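YycN protein (Bacillus subtilis, PDB 1ON0) forms a homodimer and is probably an acyltransferase of the GNAT acetyltransferase family, its natural substrate not being established. Local coordinates at residues T18-H23 / Q45-L50; E26-V29 / T33-P36; P58-W63 / F90-G95; G74-H79 / A111-A116; L127-F130 / A136-L139. One frame throughout, in Å; residues are numbered along the deposited sequence.

Contact 1: residues T18-H23 / Q45-L50; sequences TYTTKH and QVFTDL
The ring of Phe47 is wedged against Thr20 and Thr21, joining helix 36-50 to helix 10-31, the two helices that follow one another early in the GNAT fold. Thr20 meets the outer end of the ring: its OG1 lies 3.4 Å from Phe47 CZ and 3.5 Å from Phe47 CE1. The methyl of the same residue, Thr20 CG2, stands 4.2 Å above the plane of the Phe47 ring, displaced toward the rim. Thr21 touches the root of the ring, approaching it obliquely with OG1 3.7 Å from Phe47 CD2. A slender residue such as threonine suits both places, because it brings the helix backbone close to a bulky aromatic. Its hydroxyl needs a partner in so buried a setting. Thr21 OG1 finds one in Leu17 O, one turn back in its own helix; Thr20 OG1, anti to the backbone N (chi1 179°), makes a weak hydrogen bond to Asp93 OD2 on strand 88-96. Further out, Tyr24 packs edge-to-face with the Phe47 ring, and Ser43 ties the two helices directly, its OG hydrogen-bonded to the backbone carbonyl oxygen of Thr21.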
# COMPACT_ATOMS: atom_id res chain seq x y z
N THR B 18 5.78 2.60 27.91
CA THR B 18 4.41 2.78 28.36
C THR B 18 3.45 2.23 27.31
O THR B 18 2.44 1.62 27.64
CB THR B 18 4.10 4.27 28.57
OG1 THR B 18 4.95 4.79 29.59
CG2 THR B 18 2.64 4.47 28.97
N TYR B 19 3.78 2.44 26.05
CA TYR B 19 2.94 1.95 24.96
C TYR B 19 2.96 0.43 24.94
O TYR B 19 1.94 -0.21 25.19
CB TYR B 19 3.46 2.53 23.64
CG TYR B 19 2.73 2.09 22.39
CD1 TYR B 19 2.86 0.80 21.88
CD2 TYR B 19 1.96 3.01 21.66
CE1 TYR B 19 2.25 0.42 20.68
CE2 TYR B 19 1.34 2.65 20.46
CZ TYR B 19 1.49 1.36 19.98
OH TYR B 19 0.89 1.02 18.79
N THR B 20 4.12 -0.15 24.67
CA THR B 20 4.24 -1.61 24.59
C THR B 20 3.71 -2.34 25.82
O THR B 20 2.96 -3.31 25.70
CB THR B 20 5.71 -2.05 24.31
OG1 THR B 20 5.76 -3.48 24.26
CG2 THR B 20 6.65 -1.56 25.40
N THR B 21 4.11 -1.88 27.00
CA THR B 21 3.66 -2.50 28.24
C THR B 21 2.14 -2.59 28.33
O THR B 21 1.58 -3.64 28.63
CB THR B 21 4.18 -1.74 29.48
OG1 THR B 21 5.61 -1.80 29.51
CG2 THR B 21 3.65 -2.36 30.76
N LYS B 22 1.48 -1.47 28.08
CA LYS B 22 0.02 -1.43 28.15
C LYS B 22 -0.58 -2.34 27.08
O LYS B 22 -1.60 -3.00 27.28
CB LYS B 22 -0.46 0.01 27.95
CG LYS B 22 -1.97 0.16 27.86
CD LYS B 22 -2.35 1.57 27.46
CE LYS B 22 -1.70 1.98 26.15
NZ LYS B 22 -2.13 3.36 25.79
N HIS B 23 0.07 -2.37 25.94
CA HIS B 23 -0.38 -3.19 24.83
C HIS B 23 -0.21 -4.69 25.11
O HIS B 23 -1.09 -5.50 24.80
CB HIS B 23 0.39 -2.79 23.57
CG HIS B 23 -0.05 -3.52 22.35
ND1 HIS B 23 -1.25 -3.26 21.72
CD2 HIS B 23 0.51 -4.55 21.68
CE1 HIS B 23 -1.42 -4.10 20.72
NE2 HIS B 23 -0.37 -4.90 20.68
N GLN B 45 6.49 -5.75 34.86
CA GLN B 45 7.53 -6.64 35.39
C GLN B 45 8.29 -7.36 34.29
O GLN B 45 9.52 -7.39 34.29
CB GLN B 45 6.92 -7.67 36.34
CG GLN B 45 6.54 -7.11 37.71
CD GLN B 45 7.73 -6.87 38.62
OE1 GLN B 45 7.63 -6.19 39.64
NE2 GLN B 45 8.88 -7.45 38.26
N VAL B 46 7.55 -7.96 33.36
CA VAL B 46 8.16 -8.66 32.25
C VAL B 46 9.12 -7.73 31.51
O VAL B 46 10.28 -8.07 31.31
CB VAL B 46 7.10 -9.13 31.22
CG1 VAL B 46 7.80 -9.66 29.98
CG2 VAL B 46 6.21 -10.21 31.83
N PHE B 47 8.64 -6.55 31.12
CA PHE B 47 9.47 -5.60 30.39
C PHE B 47 10.57 -5.00 31.24
O PHE B 47 11.62 -4.61 30.73
CB PHE B 47 8.62 -4.48 29.78
CG PHE B 47 7.78 -4.93 28.62
CD1 PHE B 47 8.33 -5.08 27.36
CD2 PHE B 47 6.45 -5.30 28.82
CE1 PHE B 47 7.57 -5.60 26.32
CE2 PHE B 47 5.70 -5.81 27.78
CZ PHE B 47 6.26 -5.96 26.52
N THR B 48 10.35 -4.94 32.55
CA THR B 48 11.37 -4.40 33.42
C THR B 48 12.48 -5.42 33.60
O THR B 48 13.65 -5.08 33.54
CB THR B 48 10.79 -4.03 34.79
OG1 THR B 48 9.85 -2.96 34.64
CG2 THR B 48 11.90 -3.59 35.73
N ASP B 49 12.10 -6.67 33.81
CA ASP B 49 13.10 -7.72 33.99
C ASP B 49 13.87 -7.95 32.70
O ASP B 49 15.06 -8.28 32.72
CB ASP B 49 12.44 -9.02 34.45
CG ASP B 49 11.56 -8.81 35.66
OD1 ASP B 49 11.82 -7.86 36.42
OD2 ASP B 49 10.61 -9.61 35.84
N LEU B 50 13.18 -7.78 31.57
CA LEU B 50 13.79 -7.96 30.26
C LEU B 50 14.69 -6.80 29.92
O LEU B 50 15.68 -6.95 29.22
CB LEU B 50 12.71 -8.08 29.18
CG LEU B 50 12.23 -9.50 28.90
CD1 LEU B 50 11.09 -9.47 27.88
CD2 LEU B 50 13.40 -10.32 28.39

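Contact 2: residues E26-V29 / T33-P36; sequences EEKV and TWLP
Lys28 lays the aliphatic start of its side chain over one face of the Trp34 indole, where the chain leaves helix 10-31 and turns toward helix 36-50. This is the tight part of the contact. Lys28 CG sits 3.5 Å from the centroid of the six-membered ring of Trp34, 16° off its normal, a CH-pi contact, while Lys28 CB is 3.3 Å from Trp34 CE3. A bend at chi2 (-69°) then carries the lysine chain along toward Thr33. The ammonium end adds little: Lys28 NZ is 5.3 Å from the centroid of the Trp34 five-membered ring, at most a weak cation-pi attraction. Lysine suits this spot because its methylenes can cover an aromatic face while its charged end stays at the surface. Backbone bonds hold the turn closed, with Trp34 N donating to Lys28 O at 3.2 Å, nearly straight at 165° but from above the carbonyl plane, and Thr33 N adding a weak bond to the same oxygen. Val29 CA also makes a C-H...O contact to Trp34 O.

The flanks are looser, and Thr33 and Pro36 are exposed. Thr33 brushes the lysine chain; Pro36 CG lies 3.8 Å from Val29 CG1. Beyond the turn, Trp34 rests on Leu42 and Val46 of helix 36-50, Lys28 touches Phe130 in the loop before helix 134-142, and Val29 packs against Gln134 of the second subunit.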
# COMPACT_ATOMS: atom_id res chain seq x y z
N GLU B 26 -2.86 -6.12 27.29
CA GLU B 26 -4.09 -6.30 26.52
C GLU B 26 -3.99 -7.59 25.70
O GLU B 26 -4.97 -8.32 25.54
CB GLU B 26 -4.29 -5.07 25.64
CG GLU B 26 -5.44 -5.10 24.64
CD GLU B 26 -5.35 -3.95 23.63
OE1 GLU B 26 -5.20 -2.79 24.07
OE2 GLU B 26 -5.43 -4.21 22.40
N GLU B 27 -2.79 -7.89 25.20
CA GLU B 27 -2.59 -9.10 24.40
C GLU B 27 -2.67 -10.34 25.29
O GLU B 27 -3.24 -11.36 24.90
CB GLU B 27 -1.23 -9.06 23.71
CG GLU B 27 -1.05 -7.96 22.69
CD GLU B 27 -1.68 -8.28 21.36
OE1 GLU B 27 -1.05 -7.97 20.33
OE2 GLU B 27 -2.80 -8.84 21.34
N LYS B 28 -2.08 -10.26 26.47
CA LYS B 28 -2.12 -11.39 27.36
C LYS B 28 -3.53 -11.70 27.82
O LYS B 28 -3.90 -12.87 27.97
CB LYS B 28 -1.18 -11.15 28.54
CG LYS B 28 0.28 -11.36 28.16
CD LYS B 28 0.52 -12.84 27.90
CE LYS B 28 1.95 -13.14 27.55
NZ LYS B 28 2.19 -14.59 27.61
N VAL B 29 -4.33 -10.66 28.05
CA VAL B 29 -5.72 -10.86 28.47
C VAL B 29 -6.51 -11.45 27.32
O VAL B 29 -7.31 -12.37 27.53
CB VAL B 29 -6.39 -9.55 28.88
CG1 VAL B 29 -7.88 -9.79 29.11
CG2 VAL B 29 -5.75 -9.01 30.13
N THR B 33 -4.35 -15.57 28.77
CA THR B 33 -3.23 -15.90 29.63
C THR B 33 -3.28 -15.19 30.98
O THR B 33 -3.15 -15.83 32.03
CB THR B 33 -1.88 -15.56 28.94
OG1 THR B 33 -1.85 -16.21 27.66
CG2 THR B 33 -0.70 -16.05 29.77
N TRP B 34 -3.47 -13.87 30.97
CA TRP B 34 -3.53 -13.13 32.22
C TRP B 34 -4.89 -12.51 32.44
O TRP B 34 -5.53 -12.07 31.49
CB TRP B 34 -2.50 -12.00 32.27
CG TRP B 34 -1.07 -12.42 32.17
CD1 TRP B 34 -0.55 -13.65 32.47
CD2 TRP B 34 0.03 -11.59 31.80
NE1 TRP B 34 0.82 -13.63 32.32
CE2 TRP B 34 1.20 -12.38 31.92
CE3 TRP B 34 0.15 -10.26 31.40
CZ2 TRP B 34 2.47 -11.87 31.64
CZ3 TRP B 34 1.41 -9.75 31.12
CH2 TRP B 34 2.56 -10.56 31.25
N LEU B 35 -5.32 -12.48 33.69
CA LEU B 35 -6.60 -11.89 34.06
C LEU B 35 -6.45 -10.38 33.99
O LEU B 35 -5.39 -9.84 34.32
CB LEU B 35 -6.97 -12.27 35.50
CG LEU B 35 -6.97 -13.77 35.83
CD1 LEU B 35 -7.02 -13.95 37.34
CD2 LEU B 35 -8.17 -14.43 35.16
N PRO B 36 -7.49 -9.67 33.55
CA PRO B 36 -7.50 -8.21 33.44
C PRO B 36 -6.87 -7.50 34.64
O PRO B 36 -5.98 -6.66 34.49
CB PRO B 36 -8.98 -7.90 33.28
CG PRO B 36 -9.47 -9.05 32.47
CD PRO B 36 -8.77 -10.25 33.10

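Contact 3: residues P58-W63 / F90-G95; sequences PHHHLW and FIYDFG
A classic beta bulge in strand 88-96 sets up this contact: Tyr92 and Asp93 both face Trp77 of the neighbouring strand 72-79. Tyr92 has backbone angles close to helical (-67°/-32°), and this local kink breaks the regular succession of sides, so that two consecutive residues serve the same face. A bulge in this strand is a familiar feature of GNAT proteins, where it lies near the place at which relatives bind acetyl-CoA.

Strand 60-66 does not adjoin strand 88-96, since strand 72-79 runs between them. The gap is spanned by two aromatic side chains. His60 presents the CE1 edge of its imidazole to one side of the tyrosine ring, with His60 CE1 3.6 Å from Tyr92 CE2 and 3.8 Å from Tyr92 CD2. The planes are inclined by only 29°, but the rings are slid far apart, their centroids separated by 5.6 Å, so they barely overlap and this is not a true stack. Tyr92 is steadied from within its own strand by Phe90, whose CD1 stands 3.5 Å above the centre of the tyrosine ring. Trp77, on the strand between them, meets both rings with its indole inclined to each.

Histidine suits its place because it can join this aromatic cluster and still accept a hydrogen bond. An indole nitrogen can only donate, so the hydrogen bond between Trp77 NE1 and His60 ND1 uses that histidine nitrogen as acceptor, which probably fixes the rotation of the imidazole, with CE1 toward Tyr92.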
# COMPACT_ATOMS: atom_id res chain seq x y z
N PRO B 58 22.53 -4.35 27.67
CA PRO B 58 23.36 -4.92 26.61
C PRO B 58 22.72 -6.00 25.75
O PRO B 58 21.93 -6.81 26.25
CB PRO B 58 24.59 -5.43 27.38
CG PRO B 58 24.04 -5.76 28.74
CD PRO B 58 23.14 -4.58 29.00
N HIS B 59 23.07 -5.99 24.46
CA HIS B 59 22.58 -6.94 23.47
C HIS B 59 21.19 -6.63 22.92
O HIS B 59 20.75 -7.22 21.92
CB HIS B 59 22.62 -8.36 24.04
CG HIS B 59 23.98 -8.80 24.46
ND1 HIS B 59 25.12 -8.47 23.75
CD2 HIS B 59 24.39 -9.53 25.52
CE1 HIS B 59 26.17 -8.98 24.36
NE2 HIS B 59 25.76 -9.63 25.43
N HIS B 60 20.48 -5.73 23.59
CA HIS B 60 19.16 -5.35 23.13
C HIS B 60 19.29 -4.19 22.17
O HIS B 60 20.13 -3.32 22.35
CB HIS B 60 18.29 -4.94 24.32
CG HIS B 60 17.70 -6.10 25.05
ND1 HIS B 60 16.50 -6.66 24.70
CD2 HIS B 60 18.19 -6.84 26.07
CE1 HIS B 60 16.27 -7.71 25.47
NE2 HIS B 60 17.28 -7.84 26.31
N HIS B 61 18.47 -4.21 21.14
CA HIS B 61 18.52 -3.14 20.17
C HIS B 61 17.10 -2.72 19.86
O HIS B 61 16.33 -3.44 19.22
CB HIS B 61 19.21 -3.61 18.89
CG HIS B 61 20.57 -4.22 19.12
ND1 HIS B 61 20.75 -5.55 19.43
CD2 HIS B 61 21.81 -3.69 19.01
CE1 HIS B 61 22.04 -5.81 19.50
NE2 HIS B 61 22.71 -4.70 19.25
N LEU B 62 16.73 -1.55 20.36
CA LEU B 62 15.40 -1.03 20.11
C LEU B 62 15.58 0.10 19.10
O LEU B 62 16.39 1.01 19.30
CB LEU B 62 14.75 -0.54 21.42
CG LEU B 62 14.40 -1.64 22.45
CD1 LEU B 62 15.66 -2.08 23.19
CD2 LEU B 62 13.37 -1.11 23.44
N TRP B 63 14.85 -0.00 18.00
CA TRP B 63 14.91 0.96 16.90
C TRP B 63 13.55 1.58 16.61
O TRP B 63 12.51 0.96 16.82
CB TRP B 63 15.34 0.25 15.60
CG TRP B 63 16.76 -0.27 15.56
CD1 TRP B 63 17.90 0.48 15.53
CD2 TRP B 63 17.17 -1.64 15.51
NE1 TRP B 63 19.00 -0.34 15.46
CE2 TRP B 63 18.58 -1.64 15.44
CE3 TRP B 63 16.49 -2.86 15.51
CZ2 TRP B 63 19.33 -2.82 15.37
CZ3 TRP B 63 17.23 -4.04 15.44
CH2 TRP B 63 18.63 -4.01 15.37
N PHE B 90 16.24 -12.75 18.94
CA PHE B 90 14.82 -12.78 19.16
C PHE B 90 14.20 -11.42 18.96
O PHE B 90 14.77 -10.39 19.35
CB PHE B 90 14.51 -13.27 20.58
CG PHE B 90 13.04 -13.51 20.85
CD1 PHE B 90 12.29 -12.62 21.61
CD2 PHE B 90 12.41 -14.65 20.36
CE1 PHE B 90 10.95 -12.85 21.90
CE2 PHE B 90 11.07 -14.90 20.63
CZ PHE B 90 10.33 -13.99 21.40
N ILE B 91 13.02 -11.42 18.35
CA ILE B 91 12.29 -10.19 18.10
C ILE B 91 11.27 -10.02 19.23
O ILE B 91 10.16 -10.57 19.17
CB ILE B 91 11.55 -10.26 16.76
CG1 ILE B 91 12.58 -10.42 15.63
CG2 ILE B 91 10.74 -8.99 16.56
CD1 ILE B 91 11.99 -10.79 14.30
N TYR B 92 11.64 -9.27 20.26
CA TYR B 92 10.73 -9.04 21.37
C TYR B 92 9.54 -8.21 20.93
O TYR B 92 8.44 -8.40 21.42
CB TYR B 92 11.45 -8.35 22.54
CG TYR B 92 12.14 -9.32 23.48
CD1 TYR B 92 11.40 -10.22 24.24
CD2 TYR B 92 13.53 -9.41 23.53
CE1 TYR B 92 12.01 -11.20 25.00
CE2 TYR B 92 14.15 -10.39 24.31
CZ TYR B 92 13.39 -11.29 25.03
OH TYR B 92 13.97 -12.32 25.72
N ASP B 93 9.73 -7.31 19.97
CA ASP B 93 8.59 -6.48 19.60
C ASP B 93 8.76 -5.83 18.24
O ASP B 93 9.85 -5.42 17.86
CB ASP B 93 8.37 -5.43 20.70
CG ASP B 93 7.01 -4.74 20.62
OD1 ASP B 93 6.05 -5.35 20.14
OD2 ASP B 93 6.92 -3.58 21.05
N PHE B 94 7.66 -5.77 17.51
CA PHE B 94 7.63 -5.19 16.18
C PHE B 94 6.22 -4.83 15.77
O PHE B 94 5.27 -5.62 15.93
CB PHE B 94 8.21 -6.16 15.16
CG PHE B 94 7.77 -5.87 13.76
CD1 PHE B 94 8.28 -4.78 13.08
CD2 PHE B 94 6.80 -6.66 13.15
CE1 PHE B 94 7.85 -4.48 11.79
CE2 PHE B 94 6.35 -6.38 11.86
CZ PHE B 94 6.88 -5.28 11.18
N GLY B 95 6.07 -3.64 15.21
CA GLY B 95 4.75 -3.22 14.80
C GLY B 95 4.82 -1.79 14.35
O GLY B 95 5.84 -1.13 14.52

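Contact 4: residues G74-H79 / A111-A116; sequences GWLWIH and AALDQA
Leu76 and Leu113 meet at about a right angle, the strand side chain reaching up from the sheet and the helix side chain coming across it. One methyl of the leucine on strand 72-79 is set against the branch point of the leucine on helix 105-119: Leu76 CD1 lies 3.9 Å from Leu113 CG. The CA atoms of the pair are 8.2 Å apart, so the two side chains together bridge the gap between the backbones. Leu113 extends with its CG anti to the backbone N (chi1 -164°), which carries the end of the side chain closer to the sheet than its first bond would suggest. Leu113 CD2 then approaches Ile78, two residues further along the strand, at a looser 4.4 Å from Ile78 CG2. Leu113 thus spans two successive residues on the same side of the strand. Branched aliphatic residues suit this interface, being buried and having no polar group to satisfy.

The layering is that of the GNAT sheet, with helix 105-119 covering one side and helices 10-31 and 36-50 the other, toward which Trp75 and Trp77 turn. Around the contact, Leu76 also packs on Trp63 and Leu65 of strand 60-66 and on Leu5 of strand 4-7, while Leu113 touches Ile91 of strand 88-96. The small residues Ala112 and Ala116 bring the helix against Leu5 as well.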
# COMPACT_ATOMS: atom_id res chain seq x y z
N GLY B 74 6.84 3.02 12.99
CA GLY B 74 6.77 2.03 14.05
C GLY B 74 7.99 1.85 14.95
O GLY B 74 8.79 2.76 15.15
N TRP B 75 8.13 0.64 15.48
CA TRP B 75 9.19 0.28 16.41
C TRP B 75 9.70 -1.13 16.10
O TRP B 75 9.00 -1.94 15.48
CB TRP B 75 8.62 0.31 17.83
CG TRP B 75 7.46 -0.64 17.98
CD1 TRP B 75 7.52 -1.97 18.32
CD2 TRP B 75 6.07 -0.36 17.74
NE1 TRP B 75 6.27 -2.52 18.30
CE2 TRP B 75 5.36 -1.56 17.94
CE3 TRP B 75 5.36 0.79 17.36
CZ2 TRP B 75 3.96 -1.65 17.79
CZ3 TRP B 75 3.97 0.71 17.20
CH2 TRP B 75 3.29 -0.51 17.41
N LEU B 76 10.90 -1.44 16.55
CA LEU B 76 11.47 -2.76 16.32
C LEU B 76 12.44 -3.00 17.47
O LEU B 76 13.33 -2.20 17.71
CB LEU B 76 12.24 -2.77 15.00
CG LEU B 76 12.48 -4.10 14.28
CD1 LEU B 76 13.86 -4.04 13.66
CD2 LEU B 76 12.36 -5.29 15.23
N TRP B 77 12.26 -4.09 18.18
CA TRP B 77 13.13 -4.41 19.29
C TRP B 77 13.60 -5.84 19.18
O TRP B 77 12.80 -6.76 19.24
CB TRP B 77 12.39 -4.16 20.61
CG TRP B 77 13.02 -4.78 21.83
CD1 TRP B 77 14.30 -5.24 21.95
CD2 TRP B 77 12.40 -4.99 23.10
NE1 TRP B 77 14.51 -5.72 23.21
CE2 TRP B 77 13.36 -5.58 23.94
CE3 TRP B 77 11.12 -4.73 23.61
CZ2 TRP B 77 13.09 -5.93 25.28
CZ3 TRP B 77 10.85 -5.07 24.94
CH2 TRP B 77 11.83 -5.66 25.76
N ILE B 78 14.91 -6.04 19.01
CA ILE B 78 15.44 -7.39 18.92
C ILE B 78 16.52 -7.62 19.96
O ILE B 78 17.15 -6.68 20.45
CB ILE B 78 16.03 -7.73 17.53
CG1 ILE B 78 17.39 -7.07 17.36
CG2 ILE B 78 15.07 -7.28 16.44
CD1 ILE B 78 18.09 -7.46 16.07
N HIS B 79 16.73 -8.88 20.28
CA HIS B 79 17.74 -9.29 21.25
C HIS B 79 18.69 -10.23 20.55
O HIS B 79 18.26 -11.12 19.82
CB HIS B 79 17.09 -10.03 22.40
CG HIS B 79 18.07 -10.67 23.34
ND1 HIS B 79 18.96 -9.93 24.09
CD2 HIS B 79 18.26 -11.96 23.68
CE1 HIS B 79 19.66 -10.75 24.86
NE2 HIS B 79 19.25 -11.99 24.63
N ALA B 111 11.76 -6.29 5.93
CA ALA B 111 12.91 -6.51 5.05
C ALA B 111 14.10 -5.65 5.53
O ALA B 111 15.23 -5.98 5.27
CB ALA B 111 12.56 -6.17 3.60
N ALA B 112 13.83 -4.55 6.22
CA ALA B 112 14.93 -3.74 6.72
C ALA B 112 15.47 -4.47 7.94
O ALA B 112 16.64 -4.30 8.32
CB ALA B 112 14.49 -2.34 7.08
N LEU B 113 14.63 -5.30 8.56
CA LEU B 113 15.03 -6.07 9.74
C LEU B 113 16.09 -7.07 9.28
O LEU B 113 17.18 -7.12 9.84
CB LEU B 113 13.85 -6.84 10.33
CG LEU B 113 13.96 -7.40 11.76
CD1 LEU B 113 13.05 -8.60 11.84
CD2 LEU B 113 15.39 -7.81 12.13
N ASP B 114 15.76 -7.86 8.26
CA ASP B 114 16.69 -8.86 7.75
C ASP B 114 18.01 -8.24 7.35
O ASP B 114 19.08 -8.75 7.66
CB ASP B 114 16.13 -9.58 6.54
CG ASP B 114 14.91 -10.38 6.87
OD1 ASP B 114 14.63 -10.55 8.07
OD2 ASP B 114 14.24 -10.85 5.93
N GLN B 115 17.92 -7.14 6.62
CA GLN B 115 19.10 -6.44 6.15
C GLN B 115 19.98 -6.05 7.34
O GLN B 115 21.19 -6.24 7.31
CB GLN B 115 18.71 -5.18 5.38
CG GLN B 115 19.89 -4.40 4.88
CD GLN B 115 20.59 -5.10 3.73
OE1 GLN B 115 21.68 -4.71 3.32
NE2 GLN B 115 19.95 -6.14 3.19
N ALA B 116 19.35 -5.50 8.37
CA ALA B 116 20.07 -5.09 9.56
C ALA B 116 20.67 -6.27 10.32
O ALA B 116 21.85 -6.25 10.67
CB ALA B 116 19.15 -4.27 10.47

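Contact 5: residues L127-F130 / A136-L139; sequences LHVF and ARKL
Val129 sets both of its methyls against the aliphatic part of Arg137, the two side chains crossing at about a right angle. The contact belongs to a beta-alpha unit near the end of the GNAT domain, in which strand 124-127 passes through a short loop into helix 134-142. Val129 CG1 is 3.6 Å from Arg137 CG and Val129 CG2 is 3.7 Å from the same carbon, so the valine fork straddles one methylene. Its first torsion (chi1 65°) puts CG1 in the crowded position between the backbone N and the carbonyl carbon, leaving CG2 anti to N, where it also reaches Ala136 CB at 3.9 Å. A beta-branched residue suits the extended loop and offers two methyls at once, while alanine lets the first turn of the helix come close. Val129 packs further along the helix on Tyr140.

Arginine serves in two ways, greasy near its backbone and polar at its end. A bend at chi3 (70°) turns the guanidinium away from the valine; NH1 then hydrogen-bonds Ala131 O in the connecting loop, and NH2 forms a salt bridge with Glu147. The loop is tied to the helix by packing and by the NH1 bond, while the salt bridge reaches onward, past the end of the helix.

Phe130, the next residue along, starts its side chain away from the helix, and its ring packs on Glu27, Lys28 and Ala31 of helix 10-31. Its backbone stays with the arginine, Phe130 O lying 4.0 Å from Arg137 CD.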
# COMPACT_ATOMS: atom_id res chain seq x y z
N LEU B 127 10.80 -15.19 16.95
CA LEU B 127 9.81 -14.29 17.52
C LEU B 127 8.56 -14.99 18.07
O LEU B 127 8.32 -16.16 17.77
CB LEU B 127 9.38 -13.27 16.46
CG LEU B 127 8.57 -13.81 15.27
CD1 LEU B 127 7.17 -14.19 15.71
CD2 LEU B 127 8.49 -12.73 14.19
N HIS B 128 7.77 -14.25 18.84
CA HIS B 128 6.53 -14.78 19.40
C HIS B 128 5.36 -13.96 18.88
O HIS B 128 5.42 -12.73 18.79
CB HIS B 128 6.55 -14.72 20.93
CG HIS B 128 5.20 -14.86 21.56
ND1 HIS B 128 4.22 -13.90 21.47
CD2 HIS B 128 4.65 -15.87 22.30
CE1 HIS B 128 3.13 -14.30 22.11
NE2 HIS B 128 3.37 -15.49 22.62
N VAL B 129 4.28 -14.65 18.52
CA VAL B 129 3.09 -13.99 18.03
C VAL B 129 1.88 -14.66 18.67
O VAL B 129 1.80 -15.88 18.70
CB VAL B 129 3.02 -14.08 16.47
CG1 VAL B 129 2.86 -15.52 16.04
CG2 VAL B 129 1.89 -13.23 15.95
N PHE B 130 0.98 -13.85 19.22
CA PHE B 130 -0.23 -14.37 19.84
C PHE B 130 -1.10 -15.00 18.78
O PHE B 130 -1.32 -14.43 17.71
CB PHE B 130 -1.03 -13.26 20.54
CG PHE B 130 -0.33 -12.66 21.72
CD1 PHE B 130 0.41 -11.50 21.59
CD2 PHE B 130 -0.38 -13.30 22.97
CE1 PHE B 130 1.09 -10.96 22.68
CE2 PHE B 130 0.29 -12.77 24.06
CZ PHE B 130 1.04 -11.59 23.91
N ALA B 136 -0.83 -10.61 11.81
CA ALA B 136 0.61 -10.64 12.03
C ALA B 136 1.17 -11.99 11.60
O ALA B 136 2.19 -12.06 10.90
CB ALA B 136 0.94 -10.37 13.50
N ARG B 137 0.52 -13.07 12.02
CA ARG B 137 0.99 -14.40 11.65
C ARG B 137 1.10 -14.53 10.14
O ARG B 137 2.09 -15.03 9.64
CB ARG B 137 0.07 -15.47 12.22
CG ARG B 137 0.10 -15.54 13.72
CD ARG B 137 -1.02 -16.43 14.25
NE ARG B 137 -0.78 -17.83 13.95
CZ ARG B 137 -1.66 -18.80 14.20
NH1 ARG B 137 -2.83 -18.51 14.76
NH2 ARG B 137 -1.36 -20.05 13.89
N LYS B 138 0.09 -14.08 9.41
CA LYS B 138 0.15 -14.19 7.96
C LYS B 138 1.29 -13.38 7.39
O LYS B 138 1.97 -13.82 6.47
CB LYS B 138 -1.17 -13.78 7.31
CG LYS B 138 -2.07 -14.96 7.04
CD LYS B 138 -3.08 -14.66 5.94
CE LYS B 138 -3.80 -15.92 5.47
NZ LYS B 138 -4.65 -16.57 6.52
N LEU B 139 1.50 -12.19 7.93
CA LEU B 139 2.57 -11.33 7.47
C LEU B 139 3.90 -12.04 7.70
O LEU B 139 4.74 -12.13 6.79
CB LEU B 139 2.51 -9.99 8.21
CG LEU B 139 3.54 -8.88 7.97
CD1 LEU B 139 4.84 -9.28 8.62
CD2 LEU B 139 3.74 -8.64 6.47

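Overall arrangement
Contacts 1 and 4 are buried and lie on opposite sides of the chain's centre. Contact 4 is purely aliphatic, whereas contact 1 sets an aromatic ring among hydroxyls that need partners. Contact 3 touches both and, though near the chain's centre, joins two partly exposed rings: its strands flank strand 72-79 of contact 4, and Asp93 reaches Thr20 of contact 1. Contacts 2 and 5 lie at the surface and close short connections, contact 2 partly through backbone hydrogen bonds, contact 5 by packing between its segments, with an arginine hydrogen bond to the connecting loop beside it; each employs the methylenes of a basic side chain. Helix 10-31 serves contacts 1 and 2, and Phe130 links contact 5 to contact 2.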